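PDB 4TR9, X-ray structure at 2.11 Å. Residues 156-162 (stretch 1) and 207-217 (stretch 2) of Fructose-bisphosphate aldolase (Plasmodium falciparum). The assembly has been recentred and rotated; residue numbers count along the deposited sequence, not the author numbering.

Stretch 1 156-162: VLVIDTA
Stretch 2 207-217: EVCAVVTQKVL

Stretch 2 is helical from E207 to L217, part of a helix that extends beyond both ends, and stretch 1 is an extended segment that lies against it. V156 (t) and L157 belong to a strand entering from earlier in the chain. Phi/psi is -125/129 at V156, -119/150 at L157, -118/135 at V158, -96/112 at I159 and -145/86 at D160, so the backbone stays extended; T161 and A162 then turn to about -60/-35. The two segments run in opposite senses: the CA atoms of L157 and V216 are 9.0 Å apart, those of I159 and C209 7.6 Å. Alternation in the extended chain sends the CA-to-CB bonds of L157, I159 and T161 toward the helix and those of V158 (t) and D160 (t, chi2 -28°) away. No hydrogen bond crosses the contact, which buries 263 Å² in total and rests on apolar packing.

The helix has phi/psi near -65/-42 and the regular i to i-4 bonding, beginning with V211 N to E207 O at 3.2 Å. E207 (chi1 m, chi2 p, chi3 1°) is out of reach of stretch 1 at an exposed position, where a carboxylate can remain solvated; its OE1 is hydrogen-bonded just beyond the stretch. One residue on, V208 (t) points toward stretch 1 and meets two residues: its CG1 lies 3.8 Å from T161 CG2 and 4.2 Å from I159 CG2. T161 (p) thus offers its methyl to the valine, so a residue with a polar hydroxyl can still join an apolar contact.

C209 (t) projects sideways, and its backbone comes close: I159 CD1 is 3.9 Å from C209 CA and 4.3 Å from C209 CB. I159, with chi1 m and chi2 t, is extended enough to reach the helix backbone here, and it has the largest covered area of the contact, 78 Å². A210 points away, and V211 (t) is out of reach.

V212 (t) lies one turn after V208 and again points toward stretch 1, with its CB 3.8 Å from I159 CD1. The isoleucine therefore spans a full helical turn, its CG2 near V208 and its CD1 near C209 and V212. Its branched side chain suits this, since CG2 and CD1 lie at different points along the helix. T213 (m) is sideways and makes no contact; its OG1 donates to C209 O at 2.6 Å, the same carbonyl that accepts T213 N at 2.9 Å, so a buried hydroxyl is satisfied within its own helix.

Q214 (t, t, chi3 -18°) and K215 (t, t, t, p) are partly exposed and out of reach, as suits long polar side chains; the glutamine amide is hydrogen-bonded elsewhere in the structure. V216 (t), another turn on, points toward stretch 1, and its CG2 sits 3.7 Å from CD2 of L157 (chi1 m, chi2 p), two buried aliphatic groups in van der Waals contact. L217 (m, t) is buried but out of reach. The i, i+4, i+8 spacing of V208, V212 and V216 thus gives the helix one valine-lined face along stretch 1.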

# COMPACT_ATOMS: atom_id res chain seq x y z
N VAL A 156 19.65 2.18 7.40
CA VAL A 156 19.60 2.45 8.83
C VAL A 156 18.26 3.02 9.28
O VAL A 156 17.77 4.00 8.71
CB VAL A 156 20.73 3.42 9.25
CG1 VAL A 156 20.54 3.88 10.68
CG2 VAL A 156 22.09 2.76 9.07
N LEU A 157 17.68 2.41 10.31
CA LEU A 157 16.46 2.92 10.93
C LEU A 157 16.72 3.24 12.40
O LEU A 157 17.55 2.61 13.05
CB LEU A 157 15.31 1.92 10.80
CG LEU A 157 14.86 1.53 9.39
CD1 LEU A 157 15.62 0.31 8.89
CD2 LEU A 157 13.36 1.28 9.36
N VAL A 158 15.99 4.23 12.92
CA VAL A 158 16.17 4.66 14.30
C VAL A 158 14.89 4.44 15.11
O VAL A 158 13.80 4.74 14.63
CB VAL A 158 16.57 6.15 14.37
CG1 VAL A 158 16.68 6.61 15.82
CG2 VAL A 158 17.88 6.38 13.64
N ILE A 159 15.03 3.90 16.31
CA ILE A 159 13.89 3.75 17.21
C ILE A 159 13.81 4.92 18.18
O ILE A 159 14.67 5.08 19.05
CB ILE A 159 13.94 2.44 18.01
CG1 ILE A 159 13.72 1.24 17.08
CG2 ILE A 159 12.88 2.44 19.10
CD1 ILE A 159 13.67 -0.09 17.80
N ASP A 160 12.78 5.74 18.02
CA ASP A 160 12.53 6.86 18.92
C ASP A 160 11.02 7.04 19.06
O ASP A 160 10.41 7.82 18.34
CB ASP A 160 13.19 8.14 18.40
CG ASP A 160 13.37 9.19 19.48
OD1 ASP A 160 12.57 9.20 20.44
OD2 ASP A 160 14.31 10.00 19.37
N THR A 161 10.44 6.29 19.99
CA THR A 161 8.99 6.24 20.17
C THR A 161 8.37 7.61 20.43
O THR A 161 7.24 7.87 20.02
CB THR A 161 8.62 5.30 21.33
OG1 THR A 161 9.19 5.79 22.55
CG2 THR A 161 9.13 3.89 21.06
N ALA A 162 9.12 8.48 21.11
CA ALA A 162 8.65 9.83 21.39
C ALA A 162 8.48 10.62 20.10
O ALA A 162 7.56 11.43 19.97
CB ALA A 162 9.61 10.53 22.33
N GLU A 207 11.02 -5.20 24.21
CA GLU A 207 9.70 -5.48 23.66
C GLU A 207 9.38 -4.51 22.54
O GLU A 207 8.76 -4.88 21.54
CB GLU A 207 8.63 -5.41 24.75
CG GLU A 207 8.70 -6.52 25.79
CD GLU A 207 9.78 -6.29 26.83
OE1 GLU A 207 10.48 -5.26 26.77
OE2 GLU A 207 9.94 -7.16 27.72
N VAL A 208 9.80 -3.26 22.70
CA VAL A 208 9.59 -2.23 21.69
C VAL A 208 10.38 -2.56 20.43
O VAL A 208 9.88 -2.44 19.31
CB VAL A 208 10.00 -0.84 22.20
CG1 VAL A 208 9.88 0.20 21.10
CG2 VAL A 208 9.15 -0.45 23.40
N CYS A 209 11.63 -2.99 20.62
CA CYS A 209 12.50 -3.35 19.50
C CYS A 209 11.92 -4.51 18.69
O CYS A 209 12.05 -4.54 17.47
CB CYS A 209 13.89 -3.72 20.01
SG CYS A 209 15.05 -4.19 18.70
N ALA A 210 11.27 -5.45 19.38
CA ALA A 210 10.66 -6.59 18.71
C ALA A 210 9.50 -6.14 17.82
O ALA A 210 9.39 -6.58 16.67
CB ALA A 210 10.17 -7.60 19.73
N VAL A 211 8.65 -5.27 18.35
CA VAL A 211 7.50 -4.76 17.61
C VAL A 211 7.94 -3.97 16.39
O VAL A 211 7.37 -4.11 15.30
CB VAL A 211 6.61 -3.88 18.50
CG1 VAL A 211 5.46 -3.29 17.70
CG2 VAL A 211 6.08 -4.68 19.68
N VAL A 212 8.96 -3.13 16.56
CA VAL A 212 9.48 -2.32 15.47
C VAL A 212 10.14 -3.18 14.40
O VAL A 212 9.89 -3.01 13.21
CB VAL A 212 10.50 -1.28 15.98
CG1 VAL A 212 11.19 -0.58 14.82
CG2 VAL A 212 9.81 -0.26 16.89
N THR A 213 10.99 -4.12 14.83
CA THR A 213 11.68 -5.00 13.91
C THR A 213 10.69 -5.84 13.11
O THR A 213 10.86 -6.05 11.91
CB THR A 213 12.67 -5.93 14.64
OG1 THR A 213 13.59 -5.14 15.41
CG2 THR A 213 13.44 -6.78 13.65
N GLN A 214 9.65 -6.32 13.79
CA GLN A 214 8.61 -7.11 13.14
C GLN A 214 7.88 -6.28 12.09
O GLN A 214 7.54 -6.78 11.01
CB GLN A 214 7.63 -7.65 14.17
CG GLN A 214 6.46 -8.43 13.59
CD GLN A 214 5.55 -9.01 14.65
OE1 GLN A 214 5.94 -9.12 15.82
NE2 GLN A 214 4.34 -9.37 14.26
N LYS A 215 7.64 -5.01 12.40
CA LYS A 215 6.95 -4.11 11.49
C LYS A 215 7.81 -3.77 10.27
O LYS A 215 7.33 -3.74 9.14
CB LYS A 215 6.54 -2.82 12.21
CG LYS A 215 5.79 -1.83 11.34
CD LYS A 215 5.54 -0.53 12.09
CE LYS A 215 4.76 0.46 11.23
NZ LYS A 215 3.41 -0.04 10.88
N VAL A 216 9.09 -3.52 10.52
CA VAL A 216 10.03 -3.19 9.45
C VAL A 216 10.23 -4.37 8.50
O VAL A 216 10.14 -4.21 7.28
CB VAL A 216 11.39 -2.73 10.01
CG1 VAL A 216 12.40 -2.58 8.89
CG2 VAL A 216 11.24 -1.43 10.78
N LEU A 217 10.51 -5.54 9.07
CA LEU A 217 10.74 -6.74 8.27
C LEU A 217 9.53 -7.10 7.41
O LEU A 217 9.68 -7.61 6.30
CB LEU A 217 11.11 -7.92 9.17
CG LEU A 217 12.51 -7.87 9.79
CD1 LEU A 217 12.81 -9.16 10.55
CD2 LEU A 217 13.57 -7.62 8.72